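Translation initiation factor eIF2b-like protein (Chaetomium thermophilum, PDB 4ZEM) probably contributes, as the beta subunit of the heterodecameric eIF2B complex, to guanine nucleotide exchange on translation initiation factor eIF2. Local coordinates at residues E44-I49 with E86-N91; K267-A272 with I302-V307; K273-N278 with Y308-E313; L281-G286 with D350-D355. All coordinates share one frame; numbering follows the deposited sequence.

Interaction 1: residues E44-I49 with E86-N91; sequences ECAGAI and EPVIGN
Cys45, Ala46 and Ile49 of helix 43-59 meet Val88 and Ile89 of helix 88-104 in a buried, wholly apolar helix-to-helix contact within the N-terminal helical part of the chain. The backbones come nearest at Ala46 and Ile89, whose CA atoms are 6.0 Å apart, close enough for short side chains to span the interface. Ile89 is the residue most deeply engaged. Its CG1 branch faces the thiol, with Cys45 SG at 3.4 Å from Ile89 CG1 and at 3.8 Å from Ile89 CD1. The other branch turns to the next helical turn, where Ile49 CD1 lies 3.7 Å from Ile89 CG2, and the two isoleucine side chains cross at about a right angle. Cys45 SG stands anti to its backbone N (chi1 161°), which carries the sulfur across to the opposing helix. Beside this group Val88 divides its methyls: CG2 touches Ala46 CB at 3.7 Å, whereas CG1 approaches Cys45 SG more loosely, at 4.2 Å. Tyr308 covers Ala46 and Val88, and Leu35 of helix 24-37 packs on Cys45, so a loop and another helix also pack on this patch. Methyl, methylene and thiol groups carry all of the side-chain contact, and the pairing of the two helices at this point therefore rests on burial and shape, without the directional restraint that polar partners would impose.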
loop_
_atom_site.group_PDB
_atom_site.type_symbol
_atom_site.label_atom_id
_atom_site.label_comp_id
_atom_site.label_asym_id
_atom_site.label_seq_id
_atom_site.Cartn_x
_atom_site.Cartn_y
_atom_site.Cartn_z
ATOM N N GLU A 44 6.872 -1.199 -4.086
ATOM C CA GLU A 44 7.286 -2.399 -4.809
ATOM C C GLU A 44 7.579 -3.491 -3.794
ATOM O O GLU A 44 7.652 -4.673 -4.124
ATOM C CB GLU A 44 8.503 -2.138 -5.694
ATOM C CG GLU A 44 9.757 -1.753 -4.940
ATOM C CD GLU A 44 10.907 -1.423 -5.873
ATOM O OE1 GLU A 44 10.836 -1.808 -7.059
ATOM O OE2 GLU A 44 11.881 -0.783 -5.420
ATOM N N CYS A 45 7.734 -3.063 -2.549
ATOM C CA CYS A 45 7.824 -3.951 -1.406
ATOM C C CYS A 45 6.487 -4.660 -1.173
ATOM O O CYS A 45 6.457 -5.844 -0.828
ATOM C CB CYS A 45 8.273 -3.158 -0.174
ATOM S SG CYS A 45 7.955 -3.892 1.412
ATOM N N ALA A 46 5.385 -3.938 -1.369
ATOM C CA ALA A 46 4.047 -4.497 -1.168
ATOM C C ALA A 46 3.813 -5.700 -2.077
ATOM O O ALA A 46 3.348 -6.751 -1.628
ATOM C CB ALA A 46 2.989 -3.444 -1.416
ATOM N N GLY A 47 4.162 -5.543 -3.350
ATOM C CA GLY A 47 4.033 -6.613 -4.327
ATOM C C GLY A 47 4.915 -7.807 -4.004
ATOM O O GLY A 47 4.496 -8.958 -4.158
ATOM N N ALA A 48 6.129 -7.532 -3.531
ATOM C CA ALA A 48 7.078 -8.591 -3.195
ATOM C C ALA A 48 6.530 -9.463 -2.069
ATOM O O ALA A 48 6.664 -10.683 -2.105
ATOM C CB ALA A 48 8.432 -8.003 -2.811
ATOM N N ILE A 49 5.897 -8.835 -1.082
ATOM C CA ILE A 49 5.292 -9.569 0.022
ATOM C C ILE A 49 4.170 -10.478 -0.482
ATOM O O ILE A 49 4.086 -11.647 -0.099
ATOM C CB ILE A 49 4.732 -8.617 1.097
ATOM C CG1 ILE A 49 5.847 -7.728 1.653
ATOM C CG2 ILE A 49 4.079 -9.408 2.221
ATOM C CD1 ILE A 49 6.985 -8.504 2.294
ATOM N N GLU A 86 8.805 -0.196 7.247
ATOM C CA GLU A 86 7.775 -0.359 6.211
ATOM C C GLU A 86 6.457 -0.948 6.724
ATOM O O GLU A 86 6.355 -2.154 6.937
ATOM C CB GLU A 86 8.308 -1.253 5.084
ATOM C CG GLU A 86 9.590 -0.759 4.425
ATOM C CD GLU A 86 9.390 0.501 3.591
ATOM O OE1 GLU A 86 8.225 0.893 3.364
ATOM O OE2 GLU A 86 10.403 1.097 3.163
ATOM N N PRO A 87 5.419 -0.108 6.865
ATOM C CA PRO A 87 4.166 -0.618 7.433
ATOM C C PRO A 87 3.239 -1.295 6.424
ATOM O O PRO A 87 2.262 -1.930 6.829
ATOM C CB PRO A 87 3.503 0.648 7.988
ATOM C CG PRO A 87 4.099 1.801 7.195
ATOM C CD PRO A 87 5.303 1.295 6.430
ATOM N N VAL A 88 3.538 -1.175 5.133
ATOM C CA VAL A 88 2.709 -1.808 4.115
ATOM C C VAL A 88 2.845 -3.337 4.158
ATOM O O VAL A 88 1.924 -4.057 3.767
ATOM C CB VAL A 88 3.045 -1.286 2.699
ATOM C CG1 VAL A 88 4.418 -1.781 2.230
ATOM C CG2 VAL A 88 1.973 -1.704 1.726
ATOM N N ILE A 89 3.988 -3.825 4.636
ATOM C CA ILE A 89 4.228 -5.265 4.732
ATOM C C ILE A 89 3.156 -5.935 5.586
ATOM O O ILE A 89 2.544 -6.920 5.169
ATOM C CB ILE A 89 5.616 -5.567 5.323
ATOM C CG1 ILE A 89 6.711 -5.002 4.417
ATOM C CG2 ILE A 89 5.808 -7.069 5.520
ATOM C CD1 ILE A 89 8.105 -5.051 5.022
ATOM N N GLY A 90 2.904 -5.367 6.762
ATOM C CA GLY A 90 1.875 -5.873 7.649
ATOM C C GLY A 90 0.491 -5.857 7.018
ATOM O O GLY A 90 -0.292 -6.786 7.222
ATOM N N ASN A 91 0.189 -4.811 6.251
ATOM C CA ASN A 91 -1.108 -4.709 5.581
ATOM C C ASN A 91 -1.353 -5.855 4.610
ATOM O O ASN A 91 -2.431 -6.445 4.591
ATOM C CB ASN A 91 -1.234 -3.386 4.836
ATOM C CG ASN A 91 -1.141 -2.186 5.751
ATOM O OD1 ASN A 91 -1.267 -2.305 6.971
ATOM N ND2 ASN A 91 -0.931 -1.013 5.164
#

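Interaction 2: residues K267-A272 with I302-V307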
loop_
_atom_site.group_PDB
_atom_site.type_symbol
_atom_site.label_atom_id
_atom_site.label_comp_id
_atom_site.label_asym_id
_atom_site.label_seq_id
_atom_site.Cartn_x
_atom_site.Cartn_y
_atom_site.Cartn_z
ATOM N N LYS A 267 -4.507 24.047 -4.087
ATOM C CA LYS A 267 -4.576 22.825 -3.301
ATOM C C LYS A 267 -3.193 22.230 -3.086
ATOM O O LYS A 267 -2.262 22.499 -3.845
ATOM C CB LYS A 267 -5.484 21.791 -3.970
ATOM C CG LYS A 267 -5.120 21.477 -5.409
ATOM C CD LYS A 267 -6.334 20.972 -6.171
ATOM C CE LYS A 267 -7.468 21.978 -6.121
ATOM N NZ LYS A 267 -8.639 21.522 -6.910
ATOM N N VAL A 268 -3.081 21.424 -2.036
ATOM C CA VAL A 268 -1.848 20.735 -1.681
ATOM C C VAL A 268 -2.063 19.233 -1.756
ATOM O O VAL A 268 -3.043 18.713 -1.218
ATOM C CB VAL A 268 -1.368 21.103 -0.263
ATOM C CG1 VAL A 268 -0.092 20.351 0.063
ATOM C CG2 VAL A 268 -1.155 22.614 -0.133
ATOM N N ILE A 269 -1.136 18.542 -2.408
ATOM C CA ILE A 269 -1.231 17.100 -2.607
ATOM C C ILE A 269 -0.024 16.383 -2.002
ATOM O O ILE A 269 1.113 16.792 -2.216
ATOM C CB ILE A 269 -1.365 16.759 -4.106
ATOM C CG1 ILE A 269 -2.670 17.338 -4.654
ATOM C CG2 ILE A 269 -1.351 15.259 -4.327
ATOM C CD1 ILE A 269 -2.917 17.030 -6.112
ATOM N N PHE A 270 -0.286 15.309 -1.255
ATOM C CA PHE A 270 0.774 14.484 -0.672
ATOM C C PHE A 270 0.609 13.018 -1.021
ATOM O O PHE A 270 -0.506 12.515 -1.167
ATOM C CB PHE A 270 0.766 14.536 0.867
ATOM C CG PHE A 270 0.988 15.884 1.462
ATOM C CD1 PHE A 270 -0.077 16.608 1.967
ATOM C CD2 PHE A 270 2.262 16.399 1.590
ATOM C CE1 PHE A 270 0.120 17.841 2.546
ATOM C CE2 PHE A 270 2.466 17.633 2.175
ATOM C CZ PHE A 270 1.395 18.356 2.650
ATOM N N GLY A 271 1.731 12.318 -1.119
ATOM C CA GLY A 271 1.671 10.875 -1.174
ATOM C C GLY A 271 1.708 10.411 0.273
ATOM O O GLY A 271 2.503 10.910 1.073
ATOM N N ALA A 272 0.860 9.459 0.624
ATOM C CA ALA A 272 0.893 8.917 1.970
ATOM C C ALA A 272 1.642 7.597 1.937
ATOM O O ALA A 272 1.385 6.760 1.070
ATOM C CB ALA A 272 -0.508 8.724 2.518
ATOM N N ILE A 302 -4.978 17.108 0.087
ATOM C CA ILE A 302 -5.365 15.845 -0.528
ATOM C C ILE A 302 -4.249 14.827 -0.354
ATOM O O ILE A 302 -3.091 15.077 -0.719
ATOM C CB ILE A 302 -5.688 15.981 -2.049
ATOM C CG1 ILE A 302 -6.810 16.987 -2.313
ATOM C CG2 ILE A 302 -6.093 14.646 -2.638
ATOM C CD1 ILE A 302 -6.340 18.394 -2.587
ATOM N N ALA A 303 -4.606 13.667 0.185
ATOM C CA ALA A 303 -3.644 12.593 0.363
ATOM C C ALA A 303 -3.923 11.487 -0.638
ATOM O O ALA A 303 -5.036 10.955 -0.703
ATOM C CB ALA A 303 -3.704 12.051 1.777
ATOM N N LEU A 304 -2.907 11.154 -1.426
ATOM C CA LEU A 304 -3.011 10.062 -2.385
ATOM C C LEU A 304 -2.597 8.787 -1.686
ATOM O O LEU A 304 -1.473 8.688 -1.192
ATOM C CB LEU A 304 -2.130 10.305 -3.611
ATOM C CG LEU A 304 -2.724 11.010 -4.829
ATOM C CD1 LEU A 304 -3.532 12.229 -4.440
ATOM C CD2 LEU A 304 -1.614 11.376 -5.786
ATOM N N CYS A 305 -3.516 7.835 -1.584
ATOM C CA CYS A 305 -3.202 6.551 -0.965
ATOM C C CYS A 305 -4.066 5.409 -1.485
ATOM O O CYS A 305 -5.291 5.501 -1.492
ATOM C CB CYS A 305 -3.364 6.665 0.548
ATOM S SG CYS A 305 -4.842 7.597 1.011
ATOM N N GLY A 306 -3.428 4.313 -1.871
ATOM C CA GLY A 306 -4.149 3.114 -2.253
ATOM C C GLY A 306 -4.575 2.398 -0.988
ATOM O O GLY A 306 -3.936 2.547 0.055
ATOM N N VAL A 307 -5.661 1.637 -1.077
ATOM C CA VAL A 307 -6.235 0.948 0.077
ATOM C C VAL A 307 -5.251 -0.039 0.719
ATOM O O VAL A 307 -5.286 -0.259 1.931
ATOM C CB VAL A 307 -7.544 0.220 -0.329
ATOM C CG1 VAL A 307 -8.100 -0.619 0.803
ATOM C CG2 VAL A 307 -8.572 1.242 -0.790
#
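The ring of Phe270, the one aromatic group in this contact, meets the carbonyl O of Ile302 obliquely, while Ala287, Ala290 and Ala291 of helix 287-296 pack against the same side chain. Ala303, paired with Phe270, points to this face of the sheet too. Ile269, Ile302 and Leu304 occupy the other face, where Ile269 CG2 touches Leu304 CD1 at 3.7 Å and Phe207 of helix 202-214 packs on both residues. Ile302 reaches back along the neighbouring strand: its CD1 lies 3.8 Å from Lys267 CB and 3.6 Å from Val268 O. The lysine chain itself then leads away, its NZ bonded to Gln188 O and salt-bridged to Asp193. Strands 267-271 and 301-304 are parallel neighbours, connected through the small strands 274-275 and 281-284 and then helix 287-296, a beta-alpha-beta crossover with a beta-hairpin inserted before its helix. The strand order of the mixed sheet, 3-2-1-4-5 over its first five strands, is that of a Rossmann-like fold. Four backbone bonds zip the pair. Ile302 N donates to Val268 O and Phe270 N to Ile302 O; Leu304 N reaches Phe270 O at 2.8 Å with an N-H...O angle of 177°. The last, from Ala272 N to Leu304 O at 3.1 Å, arrives with its donor tilted 20° from the carbonyl plane. Past that bond the chains part more widely, with Ala272 CB resting on Cys305 CB at 4.0 Å.

Interaction 3: residues K273-N278 with Y308-E313; sequences KAVYQN and YKFCPE
Val275 and Phe310 form the densely packed half of this contact, lying side by side and pointing the same way. Val275 CB sits over one face of the phenyl ring, 4.2 Å from its centroid, in a CH-pi contact offset toward the rim, and Val275 CG2 adds a touch on Phe310 CE1. Two backbone bonds fix this single bridge: Val275 N donates to Lys309 O from above the carbonyl plane, and Cys311 N donates to Val275 O at 2.7 Å. Cys311 SG, anti to its own carbonyl carbon (chi1 -65°), rests 3.9 Å from Ala274 CB and beside the Tyr276 ring in an oblique sulfur-aromatic contact. The Gln277 end is looser and nearer solvent. There Gln277 N holds Glu313 O at 3.0 Å, and Glu313 O also lies at the edge of the Tyr276 ring, in its plane. The extended Gln277 side chain runs alongside the backbone of Pro312, with NE2 badly angled for a bond to Pro312 O, and also packs on Tyr376 of helix 372-379. An alanine at Gln277 would probably uncover the Pro312 carbonyl and open a gap beside Tyr376, although the backbone bond to Glu313 would persist. Lys309 turns its amine to Asp43 in a salt bridge. Lys273 and Ala274 both face Leu282 in a classic beta bulge, joining this segment to strand 281-284; helix 372-379 packs on Val275 and Phe310, and helix 88-104 on Cys311 and Pro312.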
loop_
_atom_site.group_PDB
_atom_site.type_symbol
_atom_site.label_atom_id
_atom_site.label_comp_id
_atom_site.label_asym_id
_atom_site.label_seq_id
_atom_site.Cartn_x
_atom_site.Cartn_y
_atom_site.Cartn_z
ATOM N N LYS A 273 2.581 7.423 2.864
ATOM C CA LYS A 273 3.251 6.138 3.038
ATOM C C LYS A 273 2.309 5.140 3.710
ATOM O O LYS A 273 2.411 3.936 3.490
ATOM C CB LYS A 273 4.531 6.276 3.863
ATOM C CG LYS A 273 5.653 7.057 3.211
ATOM C CD LYS A 273 6.635 7.547 4.273
ATOM C CE LYS A 273 7.901 8.120 3.658
ATOM N NZ LYS A 273 7.593 9.049 2.544
ATOM N N ALA A 274 1.419 5.651 4.557
ATOM C CA ALA A 274 0.422 4.824 5.228
ATOM C C ALA A 274 -0.771 5.647 5.702
ATOM O O ALA A 274 -0.659 6.854 5.931
ATOM C CB ALA A 274 1.050 4.093 6.411
ATOM N N VAL A 275 -1.903 4.977 5.886
ATOM C CA VAL A 275 -3.079 5.616 6.462
ATOM C C VAL A 275 -3.451 4.856 7.730
ATOM O O VAL A 275 -3.264 3.646 7.807
ATOM C CB VAL A 275 -4.271 5.628 5.482
ATOM C CG1 VAL A 275 -5.520 6.241 6.135
ATOM C CG2 VAL A 275 -3.908 6.391 4.233
ATOM N N TYR A 276 -3.977 5.563 8.722
ATOM C CA TYR A 276 -4.377 4.927 9.963
ATOM C C TYR A 276 -5.880 5.021 10.186
ATOM O O TYR A 276 -6.571 5.815 9.542
ATOM C CB TYR A 276 -3.614 5.542 11.131
ATOM C CG TYR A 276 -2.125 5.345 11.009
ATOM C CD1 TYR A 276 -1.302 6.363 10.536
ATOM C CD2 TYR A 276 -1.540 4.123 11.338
ATOM C CE1 TYR A 276 0.065 6.177 10.414
ATOM C CE2 TYR A 276 -0.176 3.927 11.223
ATOM C CZ TYR A 276 0.623 4.955 10.759
ATOM O OH TYR A 276 1.981 4.762 10.640
ATOM N N GLN A 277 -6.374 4.198 11.102
ATOM C CA GLN A 277 -7.801 4.088 11.367
ATOM C C GLN A 277 -8.431 5.409 11.796
ATOM O O GLN A 277 -9.590 5.677 11.496
ATOM C CB GLN A 277 -8.028 3.032 12.445
ATOM C CG GLN A 277 -7.778 1.620 11.954
ATOM C CD GLN A 277 -8.219 0.579 12.951
ATOM O OE1 GLN A 277 -7.949 0.701 14.147
ATOM N NE2 GLN A 277 -8.895 -0.458 12.467
ATOM N N ASN A 278 -7.661 6.219 12.513
ATOM C CA ASN A 278 -8.115 7.525 12.967
ATOM C C ASN A 278 -8.084 8.577 11.861
ATOM O O ASN A 278 -8.547 9.698 12.050
ATOM C CB ASN A 278 -7.262 7.988 14.148
ATOM C CG ASN A 278 -5.846 8.337 13.733
ATOM O OD1 ASN A 278 -5.300 7.756 12.791
ATOM N ND2 ASN A 278 -5.240 9.282 14.436
ATOM N N TYR A 308 -4.359 -0.614 -0.082
ATOM C CA TYR A 308 -3.360 -1.527 0.463
ATOM C C TYR A 308 -2.418 -0.821 1.450
ATOM O O TYR A 308 -1.742 -1.472 2.242
ATOM C CB TYR A 308 -2.558 -2.213 -0.658
ATOM C CG TYR A 308 -1.556 -1.353 -1.386
ATOM C CD1 TYR A 308 -0.211 -1.389 -1.046
ATOM C CD2 TYR A 308 -1.946 -0.520 -2.434
ATOM C CE1 TYR A 308 0.720 -0.617 -1.716
ATOM C CE2 TYR A 308 -1.019 0.263 -3.113
ATOM C CZ TYR A 308 0.310 0.210 -2.747
ATOM O OH TYR A 308 1.238 0.984 -3.408
ATOM N N LYS A 309 -2.357 0.505 1.391
ATOM C CA LYS A 309 -1.558 1.246 2.358
ATOM C C LYS A 309 -2.351 1.627 3.622
ATOM O O LYS A 309 -1.814 2.255 4.536
ATOM C CB LYS A 309 -0.948 2.476 1.682
ATOM C CG LYS A 309 -0.110 2.064 0.482
ATOM C CD LYS A 309 1.215 2.782 0.349
ATOM C CE LYS A 309 1.120 4.013 -0.515
ATOM N NZ LYS A 309 2.482 4.560 -0.776
ATOM N N PHE A 310 -3.620 1.228 3.681
ATOM C CA PHE A 310 -4.438 1.441 4.879
ATOM C C PHE A 310 -4.038 0.502 6.020
ATOM O O PHE A 310 -4.299 -0.701 5.951
ATOM C CB PHE A 310 -5.921 1.230 4.572
ATOM C CG PHE A 310 -6.597 2.416 3.942
ATOM C CD1 PHE A 310 -5.964 3.161 2.959
ATOM C CD2 PHE A 310 -7.874 2.786 4.336
ATOM C CE1 PHE A 310 -6.595 4.255 2.377
ATOM C CE2 PHE A 310 -8.505 3.875 3.761
ATOM C CZ PHE A 310 -7.862 4.613 2.781
ATOM N N CYS A 311 -3.431 1.042 7.077
ATOM C CA CYS A 311 -3.065 0.218 8.227
ATOM C C CYS A 311 -4.239 0.161 9.198
ATOM O O CYS A 311 -4.759 1.200 9.598
ATOM C CB CYS A 311 -1.832 0.782 8.937
ATOM S SG CYS A 311 -0.313 0.773 7.968
ATOM N N PRO A 312 -4.617 -1.051 9.631
ATOM C CA PRO A 312 -5.810 -1.292 10.456
ATOM C C PRO A 312 -5.580 -1.056 11.942
ATOM O O PRO A 312 -6.197 -1.707 12.786
ATOM C CB PRO A 312 -6.128 -2.772 10.196
ATOM C CG PRO A 312 -4.983 -3.317 9.356
ATOM C CD PRO A 312 -3.888 -2.299 9.367
ATOM N N GLU A 313 -4.630 -0.186 12.245
ATOM C CA GLU A 313 -4.300 0.192 13.613
ATOM C C GLU A 313 -4.474 1.694 13.843
ATOM O O GLU A 313 -4.651 2.467 12.897
ATOM C CB GLU A 313 -2.881 -0.237 13.951
ATOM C CG GLU A 313 -1.826 0.476 13.140
ATOM C CD GLU A 313 -0.464 -0.153 13.309
ATOM O OE1 GLU A 313 -0.361 -1.385 13.126
ATOM O OE2 GLU A 313 0.495 0.579 13.633
#

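Interaction 4: residues L281-G286 with D350-D355; sequences LLVDSG and DYIPPD
Asp350 OD2 accepts the backbone N-H of Gly286 at 2.7 Å, a nearly straight bond (168° at the hydrogen) that meets the carboxylate from above its plane. Gly286 holds the N-cap position before helix 287-296, and its phi of 92° would jam a CB against the carbonyl O of Ser285. The negative charge, bonded to the N-cap N-H, would probably be favoured by the partial positive charge of the helix N terminus. The rest of the Asp350 side chain leans on the turn, its CG 3.5 Å from Ser285 CA and its CB near Asp284 O. An alanine at Asp350 would probably leave the Gly286 N-H without its acceptor and the turn into the helix freer to move. Strands 281-284 and 349-352 run antiparallel. Val283 with Asp350 and Leu281 with Ile352 are hydrogen-bonded pairs, each with two backbone bonds, and Leu282 with Tyr351 is the non-hydrogen-bonded pair between them. Val283 and Ile352 cross at about a right angle, Val283 CG2 lying 3.6 Å from Ile352 CG1. On the other face, Tyr351 CG is anti to the backbone N (chi1 166°), and the ring passes obliquely by the Leu281 carbonyl, CD1 being 3.4 Å from Leu281 O. Strand 281-284 is the middle strand of a three-stranded antiparallel sheet with 274-275 at its far side; helix 287-296 packs on Ile352, and helix 317-321 on Leu282 and Tyr351.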
loop_
_atom_site.group_PDB
_atom_site.type_symbol
_atom_site.label_atom_id
_atom_site.label_comp_id
_atom_site.label_asym_id
_atom_site.label_seq_id
_atom_site.Cartn_x
_atom_site.Cartn_y
_atom_site.Cartn_z
ATOM N N LEU A 281 -1.958 10.180 8.935
ATOM C CA LEU A 281 -1.151 9.723 7.811
ATOM C C LEU A 281 0.310 9.579 8.186
ATOM O O LEU A 281 0.804 10.259 9.086
ATOM C CB LEU A 281 -1.252 10.698 6.647
ATOM C CG LEU A 281 -2.605 10.991 6.014
ATOM C CD1 LEU A 281 -2.411 12.099 4.996
ATOM C CD2 LEU A 281 -3.196 9.746 5.360
ATOM N N LEU A 282 1.001 8.701 7.472
ATOM C CA LEU A 282 2.446 8.621 7.563
ATOM C C LEU A 282 2.956 9.241 6.278
ATOM O O LEU A 282 2.527 8.863 5.185
ATOM C CB LEU A 282 2.931 7.183 7.726
ATOM C CG LEU A 282 4.352 7.021 8.266
ATOM C CD1 LEU A 282 4.456 7.589 9.676
ATOM C CD2 LEU A 282 4.781 5.562 8.238
ATOM N N VAL A 283 3.825 10.237 6.408
ATOM C CA VAL A 283 4.250 11.024 5.257
ATOM C C VAL A 283 5.718 11.385 5.331
ATOM O O VAL A 283 6.371 11.131 6.336
ATOM C CB VAL A 283 3.424 12.323 5.131
ATOM C CG1 VAL A 283 1.978 12.021 4.744
ATOM C CG2 VAL A 283 3.497 13.115 6.437
ATOM N N ASP A 284 6.228 11.981 4.256
ATOM C CA ASP A 284 7.596 12.480 4.221
ATOM C C ASP A 284 7.790 13.541 5.304
ATOM O O ASP A 284 6.838 14.215 5.690
ATOM C CB ASP A 284 7.926 13.061 2.841
ATOM C CG ASP A 284 8.294 11.994 1.829
ATOM O OD1 ASP A 284 8.884 10.968 2.228
ATOM O OD2 ASP A 284 7.998 12.183 0.630
ATOM N N SER A 285 9.011 13.673 5.811
ATOM C CA SER A 285 9.289 14.684 6.826
ATOM C C SER A 285 9.078 16.091 6.260
ATOM O O SER A 285 9.450 16.383 5.119
ATOM C CB SER A 285 10.709 14.531 7.376
ATOM O OG SER A 285 11.635 14.245 6.345
ATOM N N GLY A 286 8.464 16.951 7.068
ATOM C CA GLY A 286 8.182 18.320 6.686
ATOM C C GLY A 286 6.819 18.507 6.049
ATOM O O GLY A 286 6.364 19.637 5.867
ATOM N N ASP A 350 7.024 11.975 8.913
ATOM C CA ASP A 350 6.220 12.785 9.802
ATOM C C ASP A 350 4.825 12.211 9.855
ATOM O O ASP A 350 4.445 11.376 9.037
ATOM C CB ASP A 350 6.162 14.242 9.341
ATOM C CG ASP A 350 7.365 15.041 9.773
ATOM O OD1 ASP A 350 8.284 14.472 10.409
ATOM O OD2 ASP A 350 7.382 16.250 9.478
ATOM N N TYR A 351 4.078 12.640 10.857
ATOM C CA TYR A 351 2.716 12.194 11.034
ATOM C C TYR A 351 1.783 13.382 10.839
ATOM O O TYR A 351 2.033 14.471 11.353
ATOM C CB TYR A 351 2.539 11.558 12.412
ATOM C CG TYR A 351 1.105 11.355 12.828
ATOM C CD1 TYR A 351 0.400 10.230 12.418
ATOM C CD2 TYR A 351 0.465 12.267 13.660
ATOM C CE1 TYR A 351 -0.912 10.029 12.803
ATOM C CE2 TYR A 351 -0.845 12.074 14.055
ATOM C CZ TYR A 351 -1.530 10.951 13.623
ATOM O OH TYR A 351 -2.835 10.745 14.005
ATOM N N ILE A 352 0.724 13.185 10.067
ATOM C CA ILE A 352 -0.267 14.232 9.906
ATOM C C ILE A 352 -1.553 13.775 10.572
ATOM O O ILE A 352 -2.104 12.737 10.205
ATOM C CB ILE A 352 -0.519 14.545 8.423
ATOM C CG1 ILE A 352 0.754 15.091 7.777
ATOM C CG2 ILE A 352 -1.676 15.524 8.269
ATOM C CD1 ILE A 352 0.566 15.541 6.356
ATOM N N PRO A 353 -2.039 14.544 11.557
ATOM C CA PRO A 353 -3.298 14.207 12.229
ATOM C C PRO A 353 -4.481 14.425 11.277
ATOM O O PRO A 353 -4.355 15.198 10.324
ATOM C CB PRO A 353 -3.325 15.160 13.428
ATOM C CG PRO A 353 -2.481 16.303 13.024
ATOM C CD PRO A 353 -1.424 15.766 12.105
ATOM N N PRO A 354 -5.608 13.734 11.515
ATOM C CA PRO A 354 -6.752 13.790 10.590
ATOM C C PRO A 354 -7.366 15.186 10.392
ATOM O O PRO A 354 -7.937 15.447 9.329
ATOM C CB PRO A 354 -7.766 12.841 11.246
ATOM C CG PRO A 354 -7.364 12.800 12.697
ATOM C CD PRO A 354 -5.873 12.849 12.664
ATOM N N ASP A 355 -7.254 16.063 11.384
ATOM C CA ASP A 355 -7.789 17.419 11.267
ATOM C C ASP A 355 -7.162 18.202 10.112
ATOM O O ASP A 355 -7.820 19.039 9.498
ATOM C CB ASP A 355 -7.612 18.179 12.583
ATOM C CG ASP A 355 -8.807 18.020 13.504
ATOM O OD1 ASP A 355 -9.668 17.162 13.211
ATOM O OD2 ASP A 355 -8.896 18.753 14.513
#

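Interactions 1, 2 and most of 3 are buried; interaction 4 is only partly so. Interaction 1 joins two helices through apolar side chains alone, whereas interaction 2 joins central strands of the Rossmann-like sheet mainly by backbone bonds. Interactions 2 and 3 follow the same two chain paths in succession, the regular parallel ladder giving way to a single bridge with a looser end. Strand 274-275 of interaction 3 then pairs with strand 281-284, which in interaction 4 pairs on its other side with strand 349-352. Interaction 4 adds a carboxylate contact at a helix start. Asn91 of interaction 1 bonds to Tyr308 O, tying the helical part to interaction 3, while Leu281 CD1 packs 3.5 Å from Ala303 CB between interactions 4 and 2.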